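Local coordinates for protein glutathione S-transferase (PDB 4O7H) that probably transfers glutathione to electrophilic substrates, as glutathione S-transferases (EC 2.5.1.18) do, forming a thioether at the sulfur of the tripeptide, at residues M1-H7 with D26-E32; R17-E22 with R197-L203; V137-R142 with D178-H184; I144-D149 with Q186-W190. All blocks are in the same frame, centred on the assembly; numbering follows the deposited sequence.

Contact 1: M1-H7 with D26-E32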
# COMPACT_ATOMS: atom_id res chain seq x y z
N MET A 1 -22.46 -17.20 6.92
CA MET A 1 -21.89 -17.30 5.54
C MET A 1 -20.77 -16.26 5.39
O MET A 1 -20.63 -15.36 6.22
CB MET A 1 -22.93 -17.02 4.47
CG MET A 1 -23.41 -15.58 4.38
SD MET A 1 -24.56 -15.28 2.98
CE MET A 1 -23.45 -15.44 1.58
N ARG A 2 -20.01 -16.38 4.33
CA ARG A 2 -18.89 -15.45 4.06
C ARG A 2 -19.38 -14.03 4.04
O ARG A 2 -20.40 -13.74 3.45
CB ARG A 2 -18.31 -15.82 2.70
CG ARG A 2 -17.18 -14.97 2.20
CD ARG A 2 -16.68 -15.35 0.83
NE ARG A 2 -16.17 -16.70 0.70
CZ ARG A 2 -16.72 -17.68 -0.03
NH1 ARG A 2 -17.82 -17.46 -0.72
NH2 ARG A 2 -16.13 -18.85 -0.09
N ARG A 3 -18.63 -13.11 4.65
CA ARG A 3 -19.10 -11.72 4.83
C ARG A 3 -17.98 -10.74 4.56
O ARG A 3 -16.79 -11.03 4.84
CB ARG A 3 -19.59 -11.54 6.24
CG ARG A 3 -19.81 -10.16 6.75
CD ARG A 3 -19.98 -10.40 8.27
NE ARG A 3 -21.30 -11.03 8.45
CZ ARG A 3 -22.08 -10.80 9.48
NH1 ARG A 3 -21.63 -10.07 10.47
NH2 ARG A 3 -23.30 -11.30 9.50
N LEU A 4 -18.36 -9.61 3.99
CA LEU A 4 -17.41 -8.51 3.78
C LEU A 4 -17.91 -7.26 4.48
O LEU A 4 -19.01 -6.72 4.19
CB LEU A 4 -17.25 -8.24 2.26
CG LEU A 4 -16.22 -7.17 1.99
CD1 LEU A 4 -14.84 -7.75 2.22
CD2 LEU A 4 -16.38 -6.57 0.61
N TYR A 5 -17.13 -6.77 5.42
CA TYR A 5 -17.33 -5.47 6.01
C TYR A 5 -16.81 -4.42 5.06
O TYR A 5 -15.62 -4.45 4.64
CB TYR A 5 -16.67 -5.36 7.39
CG TYR A 5 -17.31 -6.21 8.46
CD1 TYR A 5 -16.94 -7.54 8.64
CD2 TYR A 5 -18.33 -5.71 9.25
CE1 TYR A 5 -17.53 -8.34 9.59
CE2 TYR A 5 -18.95 -6.50 10.19
CZ TYR A 5 -18.56 -7.80 10.34
OH TYR A 5 -19.17 -8.62 11.32
N HIS A 6 -17.67 -3.47 4.71
CA HIS A 6 -17.32 -2.50 3.69
C HIS A 6 -18.00 -1.15 3.95
O HIS A 6 -18.88 -1.03 4.82
CB HIS A 6 -17.72 -3.02 2.30
CG HIS A 6 -19.16 -2.79 1.95
ND1 HIS A 6 -19.55 -1.80 1.08
CD2 HIS A 6 -20.28 -3.41 2.35
CE1 HIS A 6 -20.87 -1.79 0.99
NE2 HIS A 6 -21.34 -2.77 1.75
N HIS A 7 -17.65 -0.17 3.16
CA HIS A 7 -18.49 1.00 2.98
C HIS A 7 -18.27 1.55 1.61
O HIS A 7 -17.22 1.33 0.99
CB HIS A 7 -18.38 2.03 4.09
CG HIS A 7 -17.07 2.70 4.23
ND1 HIS A 7 -16.60 3.63 3.33
CD2 HIS A 7 -16.16 2.66 5.23
CE1 HIS A 7 -15.44 4.11 3.75
NE2 HIS A 7 -15.15 3.54 4.91
N ASP A 26 -19.88 -16.03 -3.38
CA ASP A 26 -21.00 -15.40 -2.73
C ASP A 26 -20.54 -14.78 -1.39
O ASP A 26 -19.66 -15.30 -0.74
CB ASP A 26 -22.07 -16.45 -2.44
CG ASP A 26 -22.64 -17.06 -3.72
OD1 ASP A 26 -22.77 -16.34 -4.74
OD2 ASP A 26 -22.97 -18.26 -3.69
N TYR A 27 -21.16 -13.69 -1.01
CA TYR A 27 -20.88 -13.05 0.26
C TYR A 27 -22.01 -12.15 0.69
O TYR A 27 -22.77 -11.62 -0.12
CB TYR A 27 -19.55 -12.25 0.22
CG TYR A 27 -19.67 -11.01 -0.60
CD1 TYR A 27 -19.63 -11.07 -2.00
CD2 TYR A 27 -19.88 -9.75 -0.01
CE1 TYR A 27 -19.74 -9.92 -2.75
CE2 TYR A 27 -20.01 -8.61 -0.75
CZ TYR A 27 -19.95 -8.68 -2.13
OH TYR A 27 -20.09 -7.53 -2.84
N GLU A 28 -22.08 -11.93 2.01
CA GLU A 28 -22.97 -10.95 2.59
C GLU A 28 -22.25 -9.63 2.81
O GLU A 28 -21.20 -9.58 3.49
CB GLU A 28 -23.49 -11.44 3.94
CG GLU A 28 -24.40 -10.45 4.64
CD GLU A 28 -24.89 -10.95 6.01
OE1 GLU A 28 -24.43 -12.02 6.50
OE2 GLU A 28 -25.72 -10.23 6.61
N ALA A 29 -22.76 -8.57 2.21
CA ALA A 29 -22.16 -7.25 2.37
C ALA A 29 -22.67 -6.60 3.62
O ALA A 29 -23.90 -6.46 3.79
CB ALA A 29 -22.46 -6.33 1.20
N VAL A 30 -21.74 -6.20 4.50
CA VAL A 30 -22.09 -5.58 5.76
C VAL A 30 -21.44 -4.21 5.89
O VAL A 30 -20.22 -4.09 5.85
CB VAL A 30 -21.66 -6.45 6.94
CG1 VAL A 30 -22.06 -5.81 8.28
CG2 VAL A 30 -22.26 -7.84 6.79
N ILE A 31 -22.23 -3.16 6.00
CA ILE A 31 -21.72 -1.82 6.12
C ILE A 31 -21.14 -1.58 7.50
O ILE A 31 -21.79 -1.88 8.53
CB ILE A 31 -22.80 -0.76 5.84
CG1 ILE A 31 -23.34 -0.97 4.42
CG2 ILE A 31 -22.24 0.63 6.06
CD1 ILE A 31 -24.65 -0.27 4.04
N GLU A 32 -19.93 -1.05 7.52
CA GLU A 32 -19.36 -0.45 8.71
C GLU A 32 -18.94 0.97 8.41
O GLU A 32 -18.09 1.22 7.53
CB GLU A 32 -18.15 -1.22 9.23
CG GLU A 32 -17.52 -0.62 10.50
CD GLU A 32 -18.37 -0.79 11.77
OE1 GLU A 32 -19.28 -1.63 11.77
OE2 GLU A 32 -18.15 -0.02 12.76
O HOH W 1 -19.36 -18.84 -2.82
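Arg3, Leu4, Tyr5 and His6 pair in parallel with Glu28, Ala29, Val30 and Ile31, the two strands of the beta-alpha-beta unit that opens the thioredoxin-like domain of a glutathione S-transferase, with helix 11-22 as the crossover. The backbone ladder runs from Glu28 N, bonded to Arg2 O at 2.9 Å, to Glu32 N on His6 O. Strand 28-31 is an edge of the sheet; strand 3-6 also bonds to strand 52-54.

Charged groups meet on the face that also carries Tyr5 and Val30. Arg3 and Glu28 lie side by side, and Arg3 NH2 reaches Glu28 OE1 at 3.3 Å in a long salt bridge, from above the carboxylate plane. A bend at the third torsion of Arg3 (chi3 -72°) lays its guanidinium against Val30 CG2, and NH1 donates to Tyr5 OH.

Apolar contacts divide by face. Beta-branched Val30 suits a strand and wedges between two neighbours: its CG1 lies 3.7 Å from Tyr5 CE2, while CG2 packs against Arg3 CG. On the face toward helix 11-22, Leu4 CB touches Tyr27 CD2 at 3.8 Å. Where the segments begin, Arg2, its NE on Glu55, donates from NH1 to a lone pair of Asp26 O, 2.8 Å away.

Contact 2: R17-E22 with R197-L203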
# COMPACT_ATOMS: atom_id res chain seq x y z
N ARG A 17 -15.13 -6.14 -3.31
CA ARG A 17 -16.43 -6.51 -3.76
C ARG A 17 -16.39 -6.95 -5.23
O ARG A 17 -16.99 -7.96 -5.60
CB ARG A 17 -17.45 -5.37 -3.64
CG ARG A 17 -17.76 -4.96 -2.22
CD ARG A 17 -18.89 -3.97 -2.22
NE ARG A 17 -20.17 -4.67 -2.42
CZ ARG A 17 -21.35 -4.02 -2.44
NH1 ARG A 17 -21.38 -2.71 -2.32
NH2 ARG A 17 -22.49 -4.71 -2.51
N VAL A 18 -15.74 -6.17 -6.07
CA VAL A 18 -15.58 -6.53 -7.49
C VAL A 18 -14.83 -7.85 -7.64
O VAL A 18 -15.24 -8.74 -8.44
CB VAL A 18 -14.97 -5.39 -8.30
CG1 VAL A 18 -14.70 -5.85 -9.75
CG2 VAL A 18 -15.83 -4.13 -8.24
N ALA A 19 -13.76 -8.02 -6.87
CA ALA A 19 -12.96 -9.26 -6.92
C ALA A 19 -13.78 -10.50 -6.53
O ALA A 19 -13.72 -11.53 -7.18
CB ALA A 19 -11.73 -9.11 -6.04
N LEU A 20 -14.54 -10.41 -5.44
CA LEU A 20 -15.34 -11.50 -4.98
C LEU A 20 -16.32 -11.94 -6.10
O LEU A 20 -16.49 -13.13 -6.38
CB LEU A 20 -16.12 -11.05 -3.74
CG LEU A 20 -15.27 -11.01 -2.45
CD1 LEU A 20 -16.05 -10.23 -1.39
CD2 LEU A 20 -14.90 -12.41 -1.96
N ALA A 21 -16.95 -10.95 -6.74
CA ALA A 21 -17.90 -11.21 -7.83
C ALA A 21 -17.20 -11.83 -9.06
O ALA A 21 -17.72 -12.75 -9.69
CB ALA A 21 -18.67 -9.97 -8.20
N GLU A 22 -16.03 -11.31 -9.41
CA GLU A 22 -15.25 -11.85 -10.53
C GLU A 22 -14.90 -13.30 -10.27
O GLU A 22 -14.91 -14.13 -11.20
CB GLU A 22 -13.98 -11.05 -10.74
CG GLU A 22 -14.21 -9.70 -11.43
CD GLU A 22 -14.65 -9.79 -12.87
OE1 GLU A 22 -14.16 -10.71 -13.57
OE2 GLU A 22 -15.48 -8.94 -13.30
N ARG A 197 -19.45 -4.82 -16.54
CA ARG A 197 -19.36 -6.20 -16.07
C ARG A 197 -20.29 -6.40 -14.88
O ARG A 197 -20.50 -5.51 -14.09
CB ARG A 197 -17.91 -6.52 -15.69
CG ARG A 197 -16.92 -6.34 -16.79
CD ARG A 197 -15.48 -6.60 -16.39
NE ARG A 197 -15.17 -7.97 -16.03
CZ ARG A 197 -14.78 -8.92 -16.87
NH1 ARG A 197 -14.61 -8.64 -18.16
NH2 ARG A 197 -14.48 -10.14 -16.40
N PRO A 198 -20.86 -7.60 -14.74
CA PRO A 198 -21.79 -7.84 -13.65
C PRO A 198 -21.17 -7.60 -12.28
O PRO A 198 -21.86 -7.18 -11.36
CB PRO A 198 -22.22 -9.30 -13.86
CG PRO A 198 -21.92 -9.60 -15.26
CD PRO A 198 -20.86 -8.66 -15.79
N SER A 199 -19.85 -7.79 -12.17
CA SER A 199 -19.15 -7.61 -10.87
C SER A 199 -19.22 -6.16 -10.44
O SER A 199 -19.10 -5.85 -9.26
CB SER A 199 -17.70 -8.01 -10.99
OG SER A 199 -17.09 -7.26 -12.02
N PHE A 200 -19.40 -5.26 -11.40
CA PHE A 200 -19.43 -3.83 -11.06
C PHE A 200 -20.81 -3.31 -10.65
O PHE A 200 -20.95 -2.18 -10.17
CB PHE A 200 -18.93 -2.99 -12.24
CG PHE A 200 -17.97 -1.87 -11.84
CD1 PHE A 200 -16.66 -2.16 -11.49
CD2 PHE A 200 -18.39 -0.54 -11.85
CE1 PHE A 200 -15.80 -1.15 -11.14
CE2 PHE A 200 -17.52 0.49 -11.49
CZ PHE A 200 -16.22 0.18 -11.16
N ARG A 201 -21.85 -4.09 -10.91
CA ARG A 201 -23.22 -3.59 -10.82
C ARG A 201 -23.57 -2.98 -9.45
O ARG A 201 -24.15 -1.90 -9.41
CB ARG A 201 -24.23 -4.67 -11.21
CG ARG A 201 -25.64 -4.09 -11.30
CD ARG A 201 -26.71 -5.13 -11.59
NE ARG A 201 -27.03 -5.16 -13.02
CZ ARG A 201 -26.47 -5.97 -13.92
NH1 ARG A 201 -25.56 -6.89 -13.58
NH2 ARG A 201 -26.84 -5.87 -15.20
N PRO A 202 -23.23 -3.61 -8.31
CA PRO A 202 -23.58 -2.97 -7.04
C PRO A 202 -22.94 -1.60 -6.82
O PRO A 202 -23.50 -0.71 -6.22
CB PRO A 202 -23.02 -3.96 -5.97
CG PRO A 202 -22.88 -5.23 -6.66
CD PRO A 202 -22.59 -4.92 -8.11
N LEU A 203 -21.74 -1.40 -7.36
CA LEU A 203 -21.10 -0.09 -7.24
C LEU A 203 -21.88 0.98 -7.99
O LEU A 203 -21.86 2.15 -7.61
CB LEU A 203 -19.68 -0.10 -7.83
CG LEU A 203 -18.59 -0.73 -6.99
CD1 LEU A 203 -18.90 -2.16 -6.63
CD2 LEU A 203 -17.27 -0.62 -7.74
O HOH W 2 -19.28 -6.75 -6.81
O HOH W 3 -18.15 -9.83 -13.93
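Glu22 and Arg197 form a side-on salt bridge where helix 11-22 of the thioredoxin-like domain meets the turn leading into helix 201-205, close to the C-terminal end of this glutathione S-transferase. Arg197 NE gives a nearly straight bond to Glu22 OE2 at 2.9 Å, and NH2 gives a second to OE1, so both oxygens are engaged on their syn sides. Ser199 OG donates to the anti lone pair of OE2 at 2.7 Å. Two protein donors thus grip this one oxygen, which would favour the ionised carboxylate.

The Glu22 chain turns about its CB-CG bond (chi2 -68°), carrying its carboxylate across to the turn. Ala21, small enough to let the backbones come near, puts CB 3.5 Å from Ser199 CB. Val18 fills the adjoining position: CG1 lies against Ser199, while CG2 meets Phe200 CD1 at 3.9 Å and Leu203 CD2. Ile164 and Cys168 of helix 161-175 also touch Val18, extending the apolar layer.

One turn earlier in helix 11-22, Arg17 has Pro202 CB over one face of its guanidinium, 3.6 Å from NH2; Glu206 pairs with Arg17 NH1 and Tyr27 bonds to its NE. A water bridges the backbones, donating to Ser199 O at 2.6 Å and weakly to Arg17 O.

Contact 3: V137-R142 with D178-H184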
# COMPACT_ATOMS: atom_id res chain seq x y z
N VAL A 137 -6.02 14.17 -11.90
CA VAL A 137 -6.69 13.01 -12.53
C VAL A 137 -6.39 12.97 -14.03
O VAL A 137 -6.32 11.92 -14.63
CB VAL A 137 -8.21 12.95 -12.25
CG1 VAL A 137 -9.00 13.96 -13.03
CG2 VAL A 137 -8.75 11.54 -12.58
N HIS A 138 -6.13 14.13 -14.65
CA HIS A 138 -5.75 14.11 -16.06
C HIS A 138 -4.47 13.26 -16.36
O HIS A 138 -4.43 12.54 -17.34
CB HIS A 138 -5.52 15.53 -16.55
CG HIS A 138 -6.78 16.30 -16.78
ND1 HIS A 138 -7.50 16.24 -17.95
CD2 HIS A 138 -7.44 17.16 -15.98
CE1 HIS A 138 -8.55 17.02 -17.86
NE2 HIS A 138 -8.54 17.58 -16.67
N THR A 139 -3.44 13.40 -15.55
CA THR A 139 -2.17 12.69 -15.77
C THR A 139 -2.41 11.19 -15.70
O THR A 139 -1.88 10.42 -16.51
CB THR A 139 -1.15 13.07 -14.69
OG1 THR A 139 -1.11 14.51 -14.57
CG2 THR A 139 0.19 12.54 -15.03
N HIS A 140 -3.24 10.79 -14.74
CA HIS A 140 -3.60 9.37 -14.62
C HIS A 140 -4.42 8.82 -15.76
O HIS A 140 -4.21 7.67 -16.19
CB HIS A 140 -4.28 9.11 -13.29
CG HIS A 140 -3.35 9.30 -12.16
ND1 HIS A 140 -2.51 8.29 -11.71
CD2 HIS A 140 -3.07 10.39 -11.40
CE1 HIS A 140 -1.75 8.77 -10.75
NE2 HIS A 140 -2.05 10.04 -10.55
N LEU A 141 -5.40 9.61 -16.20
CA LEU A 141 -6.16 9.22 -17.36
C LEU A 141 -5.33 9.13 -18.63
O LEU A 141 -5.57 8.24 -19.42
CB LEU A 141 -7.36 10.13 -17.59
CG LEU A 141 -8.45 9.94 -16.54
CD1 LEU A 141 -9.36 11.16 -16.52
CD2 LEU A 141 -9.26 8.66 -16.73
N ARG A 142 -4.35 10.02 -18.79
CA ARG A 142 -3.46 9.92 -19.95
C ARG A 142 -2.64 8.62 -19.91
O ARG A 142 -2.41 7.96 -20.95
CB ARG A 142 -2.49 11.13 -20.04
CG ARG A 142 -3.14 12.45 -20.41
CD ARG A 142 -2.12 13.47 -20.96
NE ARG A 142 -1.13 13.83 -19.96
CZ ARG A 142 -1.32 14.75 -19.02
NH1 ARG A 142 -2.47 15.41 -18.95
NH2 ARG A 142 -0.36 14.99 -18.14
N ASP A 178 -16.24 14.30 -10.88
CA ASP A 178 -15.01 14.99 -11.20
C ASP A 178 -14.09 14.32 -12.24
O ASP A 178 -12.92 14.71 -12.35
CB ASP A 178 -14.23 15.23 -9.88
CG ASP A 178 -14.85 16.33 -9.03
OD1 ASP A 178 -15.24 17.35 -9.64
OD2 ASP A 178 -15.01 16.14 -7.80
N VAL A 179 -14.60 13.33 -13.00
CA VAL A 179 -13.77 12.73 -14.03
C VAL A 179 -13.99 13.42 -15.38
O VAL A 179 -15.11 13.42 -15.88
CB VAL A 179 -14.01 11.24 -14.21
CG1 VAL A 179 -12.97 10.68 -15.10
CG2 VAL A 179 -13.98 10.51 -12.87
N PRO A 180 -12.91 13.95 -15.99
CA PRO A 180 -12.99 14.61 -17.32
C PRO A 180 -12.92 13.59 -18.44
O PRO A 180 -11.95 13.52 -19.23
CB PRO A 180 -11.78 15.55 -17.28
CG PRO A 180 -10.77 14.79 -16.49
CD PRO A 180 -11.55 14.09 -15.42
N TRP A 181 -13.94 12.75 -18.51
CA TRP A 181 -13.94 11.61 -19.39
C TRP A 181 -13.69 11.99 -20.85
O TRP A 181 -12.96 11.30 -21.57
CB TRP A 181 -15.26 10.84 -19.32
CG TRP A 181 -15.53 10.12 -18.04
CD1 TRP A 181 -16.54 10.36 -17.19
CD2 TRP A 181 -14.78 9.02 -17.49
NE1 TRP A 181 -16.48 9.49 -16.12
CE2 TRP A 181 -15.43 8.64 -16.29
CE3 TRP A 181 -13.66 8.33 -17.90
CZ2 TRP A 181 -14.95 7.62 -15.47
CZ3 TRP A 181 -13.19 7.28 -17.10
CH2 TRP A 181 -13.85 6.94 -15.90
N GLU A 182 -14.31 13.06 -21.31
CA GLU A 182 -14.24 13.32 -22.75
C GLU A 182 -12.88 13.89 -23.16
O GLU A 182 -12.55 13.94 -24.34
CB GLU A 182 -15.38 14.21 -23.18
CG GLU A 182 -16.75 13.53 -23.00
CD GLU A 182 -17.06 12.45 -24.03
OE1 GLU A 182 -16.18 12.02 -24.83
OE2 GLU A 182 -18.23 12.02 -24.08
N ASP A 183 -12.07 14.29 -22.18
CA ASP A 183 -10.69 14.65 -22.50
C ASP A 183 -9.79 13.42 -22.74
O ASP A 183 -8.62 13.56 -23.15
CB ASP A 183 -10.09 15.53 -21.42
CG ASP A 183 -10.70 16.90 -21.41
OD1 ASP A 183 -11.06 17.37 -22.49
OD2 ASP A 183 -10.79 17.49 -20.33
N HIS A 184 -10.27 12.22 -22.38
CA HIS A 184 -9.46 11.00 -22.40
C HIS A 184 -10.27 9.83 -22.94
O HIS A 184 -10.62 8.87 -22.19
CB HIS A 184 -8.96 10.74 -21.00
CG HIS A 184 -8.11 11.85 -20.47
ND1 HIS A 184 -8.60 12.87 -19.70
CD2 HIS A 184 -6.81 12.11 -20.67
CE1 HIS A 184 -7.62 13.71 -19.41
NE2 HIS A 184 -6.53 13.28 -20.02
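Leu141, Pro180 and His184 interlock where helix 127-150, in the all-helical C-terminal domain of the glutathione S-transferase fold, receives the loop joining helices 161-175 and 185-195. Pro180 stands at the centre of an inverse gamma turn, and its rigid ring projects between Val137 and His138. The Val137 CG1 methyl butts against the CD corner of the proline ring at 3.5 Å, tighter than usual for two carbons. The neighbouring CG sits over the face of the His138 imidazole, 3.7 Å from the ring centroid, in a CH-pi contact displaced toward the rim.

Leu141 fills the hollow between Pro180, Val179, Trp181 and His184. Its CD1 branch lies 3.8 Å from Pro180 CD and also touches Val179 CG1, whereas CD2 approaches Trp181 CZ3 obliquely. A branched leucine suits this place because its two methyls can meet different neighbours. The same residue covers His184, whose CG lies anti to its own carbonyl carbon (chi1 -60°) and so brings the ring against the helix: Leu141 CB lies over the imidazole face, 3.6 Å from its centroid and 18° from the normal. Arg142 CG borders that ring at its edge.

Within the loop itself, Val179 CG1 lies over the centre of the Trp181 indole, whose NE1 bonds to Asp174, shaping the wall that Leu141 meets. The His138 and His184 rings meet rim to rim, their planes 55° apart. His184 occupies the N-cap position before helix 185-195, and its ring is tied back into the loop by a weak bond of 3.4 Å from ND1 to Pro180 O.

Contact 4: I144-D149 with Q186-W190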
# COMPACT_ATOMS: atom_id res chain seq x y z
N ILE A 144 -3.53 5.73 -18.33
CA ILE A 144 -4.46 4.67 -18.66
C ILE A 144 -4.67 4.56 -20.16
O ILE A 144 -4.63 3.47 -20.73
CB ILE A 144 -5.79 4.89 -17.91
CG1 ILE A 144 -5.60 4.68 -16.41
CG2 ILE A 144 -6.87 3.98 -18.48
CD1 ILE A 144 -6.80 5.04 -15.58
N SER A 145 -4.89 5.71 -20.79
CA SER A 145 -5.10 5.73 -22.23
C SER A 145 -3.89 5.13 -22.98
O SER A 145 -4.06 4.35 -23.90
CB SER A 145 -5.35 7.13 -22.74
OG SER A 145 -6.59 7.65 -22.24
N TRP A 146 -2.70 5.49 -22.54
CA TRP A 146 -1.44 4.93 -23.11
C TRP A 146 -1.35 3.41 -22.96
O TRP A 146 -1.13 2.66 -23.95
CB TRP A 146 -0.23 5.63 -22.47
CG TRP A 146 1.05 5.18 -23.05
CD1 TRP A 146 1.85 4.17 -22.59
CD2 TRP A 146 1.67 5.67 -24.25
NE1 TRP A 146 2.93 4.01 -23.45
CE2 TRP A 146 2.85 4.93 -24.45
CE3 TRP A 146 1.33 6.67 -25.16
CZ2 TRP A 146 3.71 5.14 -25.56
CZ3 TRP A 146 2.21 6.88 -26.28
CH2 TRP A 146 3.35 6.12 -26.44
N LEU A 147 -1.62 2.92 -21.75
CA LEU A 147 -1.59 1.47 -21.50
C LEU A 147 -2.62 0.73 -22.35
O LEU A 147 -2.33 -0.27 -23.00
CB LEU A 147 -1.78 1.20 -19.98
CG LEU A 147 -0.73 1.74 -19.05
CD1 LEU A 147 -1.27 1.52 -17.65
CD2 LEU A 147 0.60 0.99 -19.29
N ILE A 148 -3.88 1.20 -22.35
CA ILE A 148 -4.98 0.48 -22.99
C ILE A 148 -4.90 0.63 -24.52
O ILE A 148 -5.49 -0.15 -25.22
CB ILE A 148 -6.38 0.88 -22.39
CG1 ILE A 148 -7.41 -0.23 -22.63
CG2 ILE A 148 -6.89 2.19 -22.93
CD1 ILE A 148 -7.07 -1.46 -21.82
N ASP A 149 -4.14 1.60 -25.01
CA ASP A 149 -3.96 1.74 -26.48
C ASP A 149 -3.00 0.64 -26.96
O ASP A 149 -2.96 0.30 -28.14
CB ASP A 149 -3.36 3.09 -26.81
CG ASP A 149 -3.42 3.41 -28.30
OD1 ASP A 149 -4.39 3.03 -28.96
OD2 ASP A 149 -2.47 4.05 -28.78
N GLN A 186 -9.85 7.16 -24.79
CA GLN A 186 -9.41 5.76 -24.72
C GLN A 186 -9.66 5.22 -23.28
O GLN A 186 -10.10 4.09 -23.10
CB GLN A 186 -7.94 5.64 -25.12
CG GLN A 186 -7.71 6.11 -26.56
CD GLN A 186 -6.28 6.54 -26.86
OE1 GLN A 186 -5.70 7.38 -26.17
NE2 GLN A 186 -5.70 5.96 -27.90
N ALA A 187 -9.30 6.02 -22.29
CA ALA A 187 -9.60 5.66 -20.86
C ALA A 187 -11.09 5.54 -20.61
O ALA A 187 -11.54 4.61 -19.93
CB ALA A 187 -9.03 6.69 -19.87
N LYS A 188 -11.87 6.46 -21.19
CA LYS A 188 -13.31 6.37 -21.07
C LYS A 188 -13.87 5.05 -21.60
O LYS A 188 -14.73 4.38 -20.95
CB LYS A 188 -13.95 7.54 -21.83
CG LYS A 188 -15.45 7.60 -21.60
CD LYS A 188 -16.13 8.65 -22.47
CE LYS A 188 -17.62 8.37 -22.44
NZ LYS A 188 -18.40 9.30 -23.31
N GLU A 189 -13.39 4.63 -22.76
CA GLU A 189 -13.84 3.38 -23.34
C GLU A 189 -13.49 2.18 -22.48
O GLU A 189 -14.27 1.27 -22.36
CB GLU A 189 -13.34 3.20 -24.77
CG GLU A 189 -14.15 4.06 -25.75
CD GLU A 189 -15.67 4.10 -25.41
OE1 GLU A 189 -16.37 3.03 -25.49
OE2 GLU A 189 -16.18 5.21 -25.02
N TRP A 190 -12.29 2.18 -21.91
CA TRP A 190 -11.86 1.12 -21.03
C TRP A 190 -12.73 1.07 -19.79
O TRP A 190 -13.18 -0.00 -19.36
CB TRP A 190 -10.36 1.29 -20.68
CG TRP A 190 -10.00 0.56 -19.35
CD1 TRP A 190 -9.65 -0.71 -19.21
CD2 TRP A 190 -9.97 1.14 -18.05
NE1 TRP A 190 -9.38 -1.00 -17.89
CE2 TRP A 190 -9.60 0.13 -17.15
CE3 TRP A 190 -10.25 2.41 -17.56
CZ2 TRP A 190 -9.53 0.35 -15.78
CZ3 TRP A 190 -10.21 2.63 -16.22
CH2 TRP A 190 -9.83 1.62 -15.33
O HOH W 4 -7.61 9.07 -24.82
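Ile144, Ile148, Ala187 and Trp190 make the apolar centre between helix 127-150 and helix 185-195. Ile144 CG2 reaches Ala187 CB at 3.7 Å and also approaches Trp190 CE3, seated above the indole toward its rim. From one helical turn later, Ile148 brings CD1 to within 3.7 Å of Trp190 CD1, at the pyrrole part of the same side chain. The two isoleucines therefore flank different parts of a broad indole, and both cross the tryptophan side chain at about a right angle. Trp190 CG points away from its own backbone N (chi1 158°), which carries the ring over to these methyls. Its NE1 is satisfied by Asp163, while Ala166 and Leu170 of helix 161-175 continue the apolar layer.

Nearer the edge, Ser145 and Ala187 have CA atoms 4.7 Å apart. Ser145 OG accepts a weak, bent bond from Ala187 N at 3.2 Å and is also bonded to Leu141 O, as helical serines often are. A water bonded to Ser145 OG accepts from Gln186 N and donates to Gln186 OE1 at 2.9 Å. Outermost, the exposed Gln186 amide crosses the Asp149 carboxylate at a slant, planes 48° apart, with Gln186 NE2 3.4 Å from Asp149 OD1. The short segments cross at 70° with axes 8.5 Å apart, two small residues facing each other, within the helical bundle of the glutathione S-transferase C-terminal domain.

Contact 2 is the buried one; contact 1 is a surface contact at the sheet edge, and contacts 3 and 4 are partly buried. Contacts 1 and 2 share the beta-alpha-beta unit and touch where Arg17 and Leu20 of helix 11-22 meet Leu4, His6 and Tyr27. Contacts 3 and 4 both use helix 127-150 and adjoin through a salt bridge from Lys188 NZ to Glu182 OE2, about 32 Å from contact 1, centre to centre, across the middle of the chain. Chemistry follows place: a backbone ladder in contact 1, a buried carboxylate with protein donors in contact 2, ring faces and proline in contact 3, and methyls on indole in contact 4.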